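Local coordinates for FHA domain-containing protein FhaA (Mycobacterium tuberculosis, PDB 3PO8) that binds phosphorylated MviN and PknB through its FHA domain and regulates cell growth and peptidoglycan synthesis by binding MviN, at residues A[58-61]-A[66-69]; A[24-27]-A[33-36]. All blocks are in the same frame, centred on the assembly; numbering follows the deposited sequence.

Contact 1: residues A[58-61]-A[66-69]; sequences LADL and GTTV
The polar part of this contact is a single hydrogen bond: Thr67 OG1 donates to Asp60 OD2 at 2.8 Å. It meets the carboxylate on the anti lone pair of OD2, the side turned away from OD1. The two side chains run in opposite senses, one beside the other, each leaving its backbone toward the other segment. With CG anti to the backbone N of Asp60 (chi1 -179°), the carboxylate extends across the gap far enough for OD2 to lie 3.6 Å from Gly66 C. OD2 also has a second hydroxyl partner, Ser63 OG, from the loop joining the segments, and this pair of bonds limits how the carboxylate can turn.

The apolar part comes from the other branch of the threonine and from Leu58. Thr67 has OG1 beside its backbone N (chi1 -59°), which directs the hydroxyl to Asp60, while CG2 faces Leu58 CD2 at 4.3 Å. The other leucine methyl, CD1, meets Val69 CG2, also at 4.3 Å. These are loose touches, and Leu47 and Ile85 are among the residues packed round them.

The backbone evidence is that of diverging chains: the CA atoms of Asp60 and Thr67 are 6.2 Å apart, those of Leu58 and Val69 9.4 Å. The side chains therefore span between strands 56-60 and 68-69, which belong to different sheets. On the loop side, Gly66 O accepts from His46 NE2, and Gly66 adopts a positive phi of 80°, which favours glycine.

An aspartate closing a strand, followed by a serine-containing loop and a Gly-Thr pair, is one of the recurrent sequence elements of FHA domains, here bridging the two sheets of the beta sandwich; as in relatives, this loop probably borders the phosphothreonine-binding surface.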
ATOM      1  N   LEU A  58      -7.760   1.226  -1.165  1.00 10.12           N
ATOM      2  CA  LEU A  58      -6.608   2.067  -1.434  1.00 10.45           C
ATOM      3  C   LEU A  58      -7.029   3.404  -2.029  1.00 10.79           C
ATOM      4  O   LEU A  58      -7.890   3.464  -2.884  1.00 11.46           O
ATOM      5  CB  LEU A  58      -5.651   1.330  -2.380  1.00 10.62           C
ATOM      6  CG  LEU A  58      -4.396   2.080  -2.826  1.00 11.20           C
ATOM      7  CD1 LEU A  58      -3.247   1.073  -3.019  1.00 12.92           C
ATOM      8  CD2 LEU A  58      -4.641   2.912  -4.084  1.00 13.12           C
ATOM      9  N   ALA A  59      -6.399   4.489  -1.625  1.00 10.31           N
ATOM     10  CA  ALA A  59      -6.652   5.806  -2.194  1.00 10.79           C
ATOM     11  C   ALA A  59      -5.342   6.551  -2.398  1.00 10.78           C
ATOM     12  O   ALA A  59      -4.563   6.712  -1.453  1.00 10.24           O
ATOM     13  CB  ALA A  59      -7.569   6.604  -1.289  1.00 11.82           C
ATOM     14  N   ASP A  60      -5.081   7.023  -3.613  1.00 11.12           N
ATOM     15  CA  ASP A  60      -3.970   7.897  -3.873  1.00 12.11           C
ATOM     16  C   ASP A  60      -4.248   9.223  -3.198  1.00 13.06           C
ATOM     17  O   ASP A  60      -5.354   9.731  -3.290  1.00 14.16           O
ATOM     18  CB  ASP A  60      -3.810   8.103  -5.376  1.00 12.44           C
ATOM     19  CG  ASP A  60      -2.636   9.001  -5.698  1.00 13.41           C
ATOM     20  OD1 ASP A  60      -2.845  10.227  -5.812  1.00 17.53           O
ATOM     21  OD2 ASP A  60      -1.497   8.490  -5.794  1.00 14.55           O
ATOM     22  N   LEU A  61      -3.263   9.773  -2.507  1.00 12.73           N
ATOM     23  CA  LEU A  61      -3.441  11.020  -1.747  1.00 13.95           C
ATOM     24  C   LEU A  61      -2.919  12.204  -2.525  1.00 15.43           C
ATOM     25  O   LEU A  61      -2.051  12.925  -2.035  1.00 16.42           O
ATOM     26  CB  LEU A  61      -2.738  10.922  -0.389  1.00 13.18           C
ATOM     27  CG  LEU A  61      -3.273   9.856   0.558  1.00 12.48           C
ATOM     28  CD1 LEU A  61      -2.427   9.704   1.794  1.00 13.27           C
ATOM     29  CD2 LEU A  61      -4.722  10.191   0.929  1.00 14.41           C
ATOM     30  N   GLY A  66       1.636   9.766  -8.810  1.00 13.18           N
ATOM     31  CA  GLY A  66       0.535   8.810  -8.937  1.00 11.90           C
ATOM     32  C   GLY A  66       0.809   7.420  -8.405  1.00 11.46           C
ATOM     33  O   GLY A  66       1.906   7.102  -7.977  1.00 11.32           O
ATOM     34  N   THR A  67      -0.233   6.610  -8.468  1.00 11.89           N
ATOM     35  CA  THR A  67      -0.202   5.240  -7.992  1.00 11.54           C
ATOM     36  C   THR A  67      -0.840   4.370  -9.056  1.00 11.83           C
ATOM     37  O   THR A  67      -1.813   4.760  -9.675  1.00 11.76           O
ATOM     38  CB  THR A  67      -0.978   5.096  -6.654  1.00 12.07           C
ATOM     39  OG1 THR A  67      -0.402   5.961  -5.676  1.00 13.58           O
ATOM     40  CG2 THR A  67      -0.959   3.675  -6.141  1.00 12.84           C
ATOM     41  N   THR A  68      -0.302   3.177  -9.266  1.00 10.78           N
ATOM     42  CA  THR A  68      -0.984   2.174 -10.082  1.00 11.01           C
ATOM     43  C   THR A  68      -1.179   0.888  -9.314  1.00 10.02           C
ATOM     44  O   THR A  68      -0.441   0.571  -8.389  1.00 10.13           O
ATOM     45  CB  THR A  68      -0.268   1.824 -11.399  1.00 11.59           C
ATOM     46  OG1 THR A  68       0.972   1.175 -11.127  1.00 12.90           O
ATOM     47  CG2 THR A  68       0.022   3.056 -12.201  1.00 11.79           C
ATOM     48  N   VAL A  69      -2.226   0.177  -9.682  1.00 10.08           N
ATOM     49  CA  VAL A  69      -2.440  -1.181  -9.186  1.00 10.11           C
ATOM     50  C   VAL A  69      -2.601  -2.076 -10.400  1.00 10.41           C
ATOM     51  O   VAL A  69      -3.408  -1.787 -11.284  1.00 11.00           O
ATOM     52  CB  VAL A  69      -3.651  -1.314  -8.236  1.00 10.08           C
ATOM     53  CG1 VAL A  69      -3.770  -2.772  -7.699  1.00 10.88           C
ATOM     54  CG2 VAL A  69      -3.548  -0.334  -7.095  1.00 10.54           C
TER

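Contact 2: residues A[24-27]-A[33-36]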
ATOM      1  N   SER A  24      -6.908   3.770   8.984  1.00 14.68           N
ATOM      2  CA  SER A  24      -6.105   4.322   7.929  1.00 15.61           C
ATOM      3  C   SER A  24      -4.638   3.896   8.057  1.00 14.37           C
ATOM      4  O   SER A  24      -4.060   3.941   9.142  1.00 16.81           O
ATOM      5  CB  SER A  24      -6.221   5.836   7.976  1.00 17.14           C
ATOM      6  OG  SER A  24      -5.230   6.443   7.202  1.00 21.94           O
ATOM      7  N   ASN A  25      -4.050   3.483   6.942  1.00 12.32           N
ATOM      8  CA  ASN A  25      -2.648   3.082   6.873  1.00 12.11           C
ATOM      9  C   ASN A  25      -1.970   3.865   5.777  1.00 11.64           C
ATOM     10  O   ASN A  25      -2.263   3.623   4.602  1.00 11.66           O
ATOM     11  CB  ASN A  25      -2.524   1.587   6.536  1.00 11.75           C
ATOM     12  CG  ASN A  25      -3.164   0.682   7.566  1.00 11.54           C
ATOM     13  OD1 ASN A  25      -2.475   0.129   8.422  1.00 11.54           O
ATOM     14  ND2 ASN A  25      -4.481   0.521   7.492  1.00 11.55           N
ATOM     15  N   ILE A  26      -1.109   4.807   6.133  1.00 11.70           N
ATOM     16  CA  ILE A  26      -0.485   5.684   5.151  1.00 12.00           C
ATOM     17  C   ILE A  26       0.848   5.130   4.694  1.00 11.69           C
ATOM     18  O   ILE A  26       1.685   4.744   5.494  1.00 11.33           O
ATOM     19  CB  ILE A  26      -0.256   7.105   5.749  1.00 13.83           C
ATOM     20  CG1 ILE A  26      -1.595   7.702   6.218  1.00 16.93           C
ATOM     21  CG2 ILE A  26       0.537   8.031   4.787  1.00 15.48           C
ATOM     22  CD1 ILE A  26      -2.582   8.020   5.136  1.00 20.61           C
ATOM     23  N   ILE A  27       1.024   5.067   3.378  1.00 10.82           N
ATOM     24  CA  ILE A  27       2.299   4.726   2.765  1.00 11.23           C
ATOM     25  C   ILE A  27       2.886   5.991   2.182  1.00 10.96           C
ATOM     26  O   ILE A  27       2.204   6.736   1.488  1.00 11.09           O
ATOM     27  CB  ILE A  27       2.120   3.677   1.651  1.00 11.63           C
ATOM     28  CG1 ILE A  27       1.510   2.400   2.179  1.00 13.87           C
ATOM     29  CG2 ILE A  27       3.437   3.379   0.982  1.00 13.56           C
ATOM     30  CD1 ILE A  27       1.171   1.469   1.070  1.00 20.36           C
ATOM     31  N   ALA A  33       4.347   8.318   7.990  1.00 16.16           N
ATOM     32  CA  ALA A  33       3.818   7.146   7.292  1.00 13.82           C
ATOM     33  C   ALA A  33       3.868   5.928   8.164  1.00 14.09           C
ATOM     34  O   ALA A  33       4.826   5.742   8.918  1.00 15.23           O
ATOM     35  CB  ALA A  33       4.604   6.887   5.962  1.00 14.09           C
ATOM     36  N   GLN A  34       2.835   5.100   8.063  1.00 12.77           N
ATOM     37  CA  GLN A  34       2.824   3.792   8.711  1.00 13.32           C
ATOM     38  C   GLN A  34       3.765   2.815   8.042  1.00 12.86           C
ATOM     39  O   GLN A  34       4.353   1.961   8.699  1.00 14.38           O
ATOM     40  CB  GLN A  34       1.409   3.209   8.750  1.00 13.97           C
ATOM     41  CG  GLN A  34       0.554   3.697   9.933  1.00 16.62           C
ATOM     42  CD  GLN A  34       0.048   5.094   9.802  1.00 19.87           C
ATOM     43  OE1 GLN A  34      -0.416   5.526   8.742  1.00 19.94           O
ATOM     44  NE2 GLN A  34       0.117   5.832  10.901  1.00 21.65           N
ATOM     45  N   PHE A  35       3.874   2.908   6.713  1.00 11.61           N
ATOM     46  CA  PHE A  35       4.811   2.108   5.924  1.00 11.52           C
ATOM     47  C   PHE A  35       5.606   3.126   5.113  1.00 10.63           C
ATOM     48  O   PHE A  35       5.097   3.762   4.195  1.00 11.21           O
ATOM     49  CB  PHE A  35       4.065   1.117   5.024  1.00 11.71           C
ATOM     50  CG  PHE A  35       4.921   0.042   4.413  1.00 12.54           C
ATOM     51  CD1 PHE A  35       6.072  -0.435   5.025  1.00 14.48           C
ATOM     52  CD2 PHE A  35       4.518  -0.560   3.239  1.00 12.80           C
ATOM     53  CE1 PHE A  35       6.816  -1.470   4.444  1.00 15.61           C
ATOM     54  CE2 PHE A  35       5.240  -1.597   2.671  1.00 15.36           C
ATOM     55  CZ  PHE A  35       6.391  -2.040   3.277  1.00 15.25           C
ATOM     56  N   ARG A  36       6.851   3.310   5.523  1.00 11.39           N
ATOM     57  CA  ARG A  36       7.695   4.393   5.043  1.00 11.28           C
ATOM     58  C   ARG A  36       8.678   3.865   4.004  1.00 11.38           C
ATOM     59  O   ARG A  36       9.396   2.897   4.269  1.00 12.16           O
ATOM     60  CB  ARG A  36       8.419   5.036   6.222  1.00 11.78           C
ATOM     61  CG  ARG A  36       9.191   6.282   5.866  1.00 11.39           C
ATOM     62  CD  ARG A  36       9.888   6.808   7.087  1.00 12.44           C
ATOM     63  NE  ARG A  36      10.536   8.086   6.843  1.00 14.22           N
ATOM     64  CZ  ARG A  36      11.186   8.770   7.767  1.00 15.41           C
ATOM     65  NH1 ARG A  36      11.233   8.327   8.996  1.00 13.54           N
ATOM     66  NH2 ARG A  36      11.756   9.920   7.450  1.00 16.78           N
TER
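Gln34 OE1 accepts the backbone N-H of Ile26 at 2.8 Å, with an N-H...acceptor angle of 167°. That angle makes the bond close to straight, and the donor approaches in the carbonyl plane of the amide, on a lone pair, which fixes which end of the amide faces the strand. The glutamine reaches back along 24-27 because its chain bends at chi2 (75°). The same oxygen rests 3.4 Å from Ile26 CB, placing the amide beside the root of that side chain.

The carbonyl of Ile26 is held by backbone N-H groups. Phe35 N donates to Ile26 O at 3.1 Å, again nearly straight, and Gln34 N adds a weak, strongly bent bond to the same oxygen. One residue further on, Ile27 CA makes a CA-H...O contact of 3.3 Å with Phe35 O. Ile27 and Phe35 form a parallel bridge, their side chains lying alongside and pointing the same way, with Ile27 CG1 4.0 Å from Phe35 CB and near the plane of the ring, at its edge.

Further out, the Phe35 ring meets that of Tyr18 and packs on Leu8 and Ile92, across the sandwich. Asn25 is tied to Tyr18 OH and Ile49 O, so its amide links strand 23-28 both to the neighbouring strand 47-51 and to the facing sheet.

The chemistry implies that both polar backbone atoms of buried Ile26 are satisfied by the short edge segment: its oxygen chiefly by Phe35 N, with a weak addition from Gln34 N, its nitrogen by a side-chain amide that takes the part of a neighbouring strand's carbonyl.

The two contacts lie in series along the chain, contact 2 closing before contact 1 opens, and their centres are about 13 Å apart. Both reach the mixed sheet, where strand 47-51 separates 23-28 from 56-60. They meet directly through methyl groups, Leu61 CD1 packing 3.7 Å from Ile26 CD1. A second connection is His46: its backbone bonds to both Ile27 and Leu61, while its side chain donates to Gly66 O. Contact 2 adds the outermost strand 35-36 to the mixed sheet, whereas contact 1 bridges the two sheets beside the loop expected, as in other FHA domains, to help bind the phosphothreonine.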